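Local coordinates for ORF10 (Moritella marina, PDB 6RIW), which probably catalyses chain-extending condensations in polyunsaturated fatty acid synthesis, this chain being its ketosynthase-chain length factor didomain, at residues Asn80-Leu83 against Ala84-Asp88; Asn168-Val171 against Ala172-Ala176. All blocks are in the same frame, centred on the assembly; numbering follows the deposited sequence.

Contacts 1 and 2 sit at a helix end and a helix start in the N-terminal beta-ketoacyl synthase region of the ketosynthase. Contact 1 comes first along the chain and closes helix 80-84 just before helix 88-104; contact 2 follows, leading out of a loop into helix 174-183. Their centres lie about 13 Å apart, and they touch. The hydroxyls of Tyr82 and Tyr174 probably share a hydrogen bond, with OH to OH at 2.7 Å, and Asp87 N probably donates to Asn168 OD1 at 2.9 Å. Segments about 90 residues apart in sequence are thereby tied together, away from the magnesium site.

Contact 1 (Asn80-Leu83 against Ala84-Asp88); sequences NDYL and AGLDD
Leu86 folds back against the last turn of helix 80-84, laying its CD1 methyl 4.0 Å from CE2 of Tyr82 and equally near CD2 of Leu83. The methyl meets the Tyr82 ring at a slant, while CG of Leu86 rests 3.6 Å from the carbonyl O of Tyr82. Tyr82 reaches this place because its CG stands anti to the backbone N (chi1 173°), which swings the ring out from the helix so that its CE2 side comes beside the leucine; beyond it, the hydroxyl is held by Asp167. Leu178 of helix 174-183 touches all three side chains. An alanine in place of Leu86 would probably leave the Tyr82 ring and the Leu83 methyl without their shared apolar neighbour and open a gap beside Leu178. Ala84, on the exposed side, takes part mainly through its backbone: its N donates to Asn80 O at 2.8 Å in the final well-formed i to i+4 bond. After it the stronger bonds step back by three residues instead of four. Gly85 N bonds Tyr82 O at 3.1 Å and only weakly Asp81 O, and Leu86 N bonds Leu83 O at 3.2 Å, in both i to i+3 cases with the donor well above the carbonyl plane. A short helix thus unwinds through 3-10-like bonds into a brief linker, where Asp87 provides the N-cap of helix 88-104: a short turn joining two successive helices of the ketosynthase, which belongs to the thiolase-like superfamily.

Contact 2 (Asn168-Val171 against Ala172-Ala176); sequences NALV and AGYPA
Leu170 and Tyr174 make the main apolar part of this contact, their beta carbons only 3.5 Å apart. The leucine also sends CD1 over one face of the tyrosine ring, 4.1 Å from Tyr174 CG, and the two side chains run at a slant to one another. With Tyr174 CG anti to its own nitrogen (chi1 -174°), the ring extends past the leucine. Leu704 and Arg705 of helix 699-706, in the chain length factor half, touch Leu170 as well, which places the pair where the two halves of the didomain meet. Leu89 of helix 88-104 packs against both Val171 and Pro175. Leu170 is the centre of an inverse gamma turn (phi/psi -89/73°), closed by a weak bond from Val171 N to Ala169 O; beyond it the chain leads into helix 174-183. Carbonyl oxygens supply the second kind of contact, against carbon. Leu170 O lies 3.4 Å from Tyr174 CB and the same distance from Pro175 CD, whereas Val171 O approaches Pro175 CG to 3.2 Å. Pro175 has no N-H to offer them, and no hydrogen bond crosses between 168-171 and 172-176. Polar partners come from another part of the chain: ND2 of Asn121 bonds Ala172 O and, weakly, Val171 O. Within 172-176, Ala176 N donates to Gly173 O at 3.0 Å.

Contact 1 (Asn80-Leu83 against Ala84-Asp88)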
loop_
_atom_site.group_PDB
_atom_site.type_symbol
_atom_site.label_atom_id
_atom_site.label_comp_id
_atom_site.label_asym_id
_atom_site.label_seq_id
_atom_site.Cartn_x
_atom_site.Cartn_y
_atom_site.Cartn_z
ATOM N N ASN A 80 7.609 -12.987 -21.599
ATOM C CA ASN A 80 6.817 -14.060 -20.997
ATOM C C ASN A 80 7.506 -14.677 -19.775
ATOM O O ASN A 80 6.893 -14.841 -18.713
ATOM C CB ASN A 80 6.559 -15.117 -22.085
ATOM C CG ASN A 80 5.886 -16.371 -21.560
ATOM O OD1 ASN A 80 6.522 -17.249 -20.961
ATOM N ND2 ASN A 80 4.592 -16.477 -21.814
ATOM N N ASP A 81 8.787 -15.023 -19.904
ATOM C CA ASP A 81 9.485 -15.702 -18.812
ATOM C C ASP A 81 9.610 -14.821 -17.569
ATOM O O ASP A 81 9.513 -15.318 -16.439
ATOM C CB ASP A 81 10.864 -16.155 -19.280
ATOM C CG ASP A 81 10.778 -17.167 -20.407
ATOM O OD1 ASP A 81 11.202 -16.836 -21.538
ATOM O OD2 ASP A 81 10.269 -18.284 -20.159
ATOM N N TYR A 82 9.835 -13.523 -17.748
ATOM C CA TYR A 82 9.842 -12.625 -16.592
ATOM C C TYR A 82 8.471 -12.589 -15.911
ATOM O O TYR A 82 8.371 -12.741 -14.687
ATOM C CB TYR A 82 10.267 -11.225 -17.028
ATOM C CG TYR A 82 10.132 -10.190 -15.930
ATOM C CD1 TYR A 82 10.950 -10.229 -14.809
ATOM C CD2 TYR A 82 9.175 -9.191 -16.012
ATOM C CE1 TYR A 82 10.830 -9.271 -13.788
ATOM C CE2 TYR A 82 9.047 -8.233 -15.007
ATOM C CZ TYR A 82 9.870 -8.277 -13.905
ATOM O OH TYR A 82 9.713 -7.330 -12.908
ATOM N N LEU A 83 7.403 -12.368 -16.682
ATOM C CA LEU A 83 6.072 -12.265 -16.074
ATOM C C LEU A 83 5.629 -13.581 -15.453
ATOM O O LEU A 83 4.914 -13.581 -14.444
ATOM C CB LEU A 83 5.036 -11.817 -17.101
ATOM C CG LEU A 83 5.331 -10.471 -17.736
ATOM C CD1 LEU A 83 4.255 -10.094 -18.745
ATOM C CD2 LEU A 83 5.426 -9.416 -16.622
ATOM N N ALA A 84 6.020 -14.711 -16.053
ATOM C CA ALA A 84 5.689 -16.019 -15.500
ATOM C C ALA A 84 6.279 -16.239 -14.114
ATOM O O ALA A 84 5.752 -17.058 -13.359
ATOM C CB ALA A 84 6.177 -17.129 -16.440
ATOM N N GLY A 85 7.360 -15.554 -13.772
ATOM C CA GLY A 85 8.002 -15.724 -12.488
ATOM C C GLY A 85 7.539 -14.761 -11.416
ATOM O O GLY A 85 8.177 -14.677 -10.364
ATOM N N LEU A 86 6.444 -14.046 -11.635
ATOM C CA LEU A 86 5.939 -13.102 -10.649
ATOM C C LEU A 86 4.738 -13.690 -9.911
ATOM O O LEU A 86 4.065 -14.608 -10.395
ATOM C CB LEU A 86 5.579 -11.770 -11.319
ATOM C CG LEU A 86 6.730 -11.009 -11.998
ATOM C CD1 LEU A 86 6.208 -9.753 -12.669
ATOM C CD2 LEU A 86 7.782 -10.635 -10.971
ATOM N N ASP A 87 4.483 -13.138 -8.725
ATOM C CA ASP A 87 3.419 -13.578 -7.828
ATOM C C ASP A 87 2.032 -13.404 -8.455
ATOM O O ASP A 87 1.824 -12.613 -9.386
ATOM C CB ASP A 87 3.478 -12.759 -6.519
ATOM C CG ASP A 87 2.623 -13.332 -5.397
ATOM O OD1 ASP A 87 3.087 -14.285 -4.709
ATOM O OD2 ASP A 87 1.499 -12.801 -5.150
ATOM N N ASP A 88 1.064 -14.131 -7.879
ATOM C CA ASP A 88 -0.358 -13.909 -8.178
ATOM C C ASP A 88 -0.712 -12.429 -8.153
ATOM O O ASP A 88 -1.522 -11.951 -8.962
ATOM C CB ASP A 88 -1.226 -14.631 -7.148
ATOM C CG ASP A 88 -1.309 -16.133 -7.375
ATOM O OD1 ASP A 88 -1.048 -16.582 -8.510
ATOM O OD2 ASP A 88 -1.627 -16.852 -6.393
#

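Contact 2 (Asn168-Val171 against Ala172-Ala176)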
loop_
_atom_site.group_PDB
_atom_site.type_symbol
_atom_site.label_atom_id
_atom_site.label_comp_id
_atom_site.label_asym_id
_atom_site.label_seq_id
_atom_site.Cartn_x
_atom_site.Cartn_y
_atom_site.Cartn_z
ATOM N N ASN A 168 9.563 -9.628 -6.742
ATOM C CA ASN A 168 8.450 -10.067 -5.917
ATOM C C ASN A 168 8.452 -9.453 -4.513
ATOM O O ASN A 168 7.443 -9.547 -3.813
ATOM C CB ASN A 168 8.465 -11.591 -5.834
ATOM C CG ASN A 168 7.989 -12.232 -7.131
ATOM O OD1 ASN A 168 6.849 -12.018 -7.542
ATOM N ND2 ASN A 168 8.870 -12.978 -7.800
ATOM N N ALA A 169 9.522 -8.801 -4.094
ATOM C CA ALA A 169 9.465 -8.113 -2.806
ATOM C C ALA A 169 8.954 -6.675 -2.918
ATOM O O ALA A 169 8.743 -6.019 -1.883
ATOM C CB ALA A 169 10.852 -8.108 -2.157
ATOM N N LEU A 170 8.768 -6.168 -4.138
ATOM C CA LEU A 170 8.277 -4.806 -4.356
ATOM C C LEU A 170 6.751 -4.864 -4.388
ATOM O O LEU A 170 6.097 -4.774 -5.433
ATOM C CB LEU A 170 8.857 -4.211 -5.640
ATOM C CG LEU A 170 10.401 -4.252 -5.777
ATOM C CD1 LEU A 170 10.831 -3.736 -7.129
ATOM C CD2 LEU A 170 11.051 -3.428 -4.667
ATOM N N VAL A 171 6.186 -5.062 -3.202
ATOM C CA VAL A 171 4.798 -5.512 -3.133
ATOM C C VAL A 171 3.822 -4.354 -3.343
ATOM O O VAL A 171 2.840 -4.479 -4.086
ATOM C CB VAL A 171 4.565 -6.236 -1.792
ATOM C CG1 VAL A 171 3.078 -6.352 -1.504
ATOM C CG2 VAL A 171 5.219 -7.640 -1.823
ATOM N N ALA A 172 4.064 -3.210 -2.702
ATOM C CA ALA A 172 3.029 -2.172 -2.650
ATOM C C ALA A 172 2.883 -1.410 -3.976
ATOM O O ALA A 172 1.786 -1.350 -4.551
ATOM C CB ALA A 172 3.312 -1.208 -1.489
ATOM N N GLY A 173 3.969 -0.828 -4.483
ATOM C CA GLY A 173 3.845 0.099 -5.595
ATOM C C GLY A 173 4.190 -0.468 -6.963
ATOM O O GLY A 173 3.530 -0.155 -7.957
ATOM N N TYR A 174 5.222 -1.307 -7.034
ATOM C CA TYR A 174 5.652 -1.833 -8.332
ATOM C C TYR A 174 4.541 -2.488 -9.157
ATOM O O TYR A 174 4.594 -2.376 -10.396
ATOM C CB TYR A 174 6.807 -2.824 -8.124
ATOM C CG TYR A 174 7.407 -3.323 -9.421
ATOM C CD1 TYR A 174 7.998 -2.439 -10.320
ATOM C CD2 TYR A 174 7.378 -4.686 -9.742
ATOM C CE1 TYR A 174 8.558 -2.902 -11.528
ATOM C CE2 TYR A 174 7.920 -5.158 -10.943
ATOM C CZ TYR A 174 8.507 -4.259 -11.828
ATOM O OH TYR A 174 9.056 -4.731 -13.012
ATOM N N PRO A 175 3.547 -3.175 -8.584
ATOM C CA PRO A 175 2.503 -3.763 -9.451
ATOM C C PRO A 175 1.824 -2.750 -10.359
ATOM O O PRO A 175 1.474 -3.089 -11.500
ATOM C CB PRO A 175 1.524 -4.381 -8.447
ATOM C CG PRO A 175 2.449 -4.804 -7.294
ATOM C CD PRO A 175 3.428 -3.654 -7.193
ATOM N N ALA A 176 1.625 -1.512 -9.891
ATOM C CA ALA A 176 1.029 -0.499 -10.758
ATOM C C ALA A 176 1.994 -0.081 -11.868
ATOM O O ALA A 176 1.580 0.116 -13.015
ATOM C CB ALA A 176 0.602 0.716 -9.938
#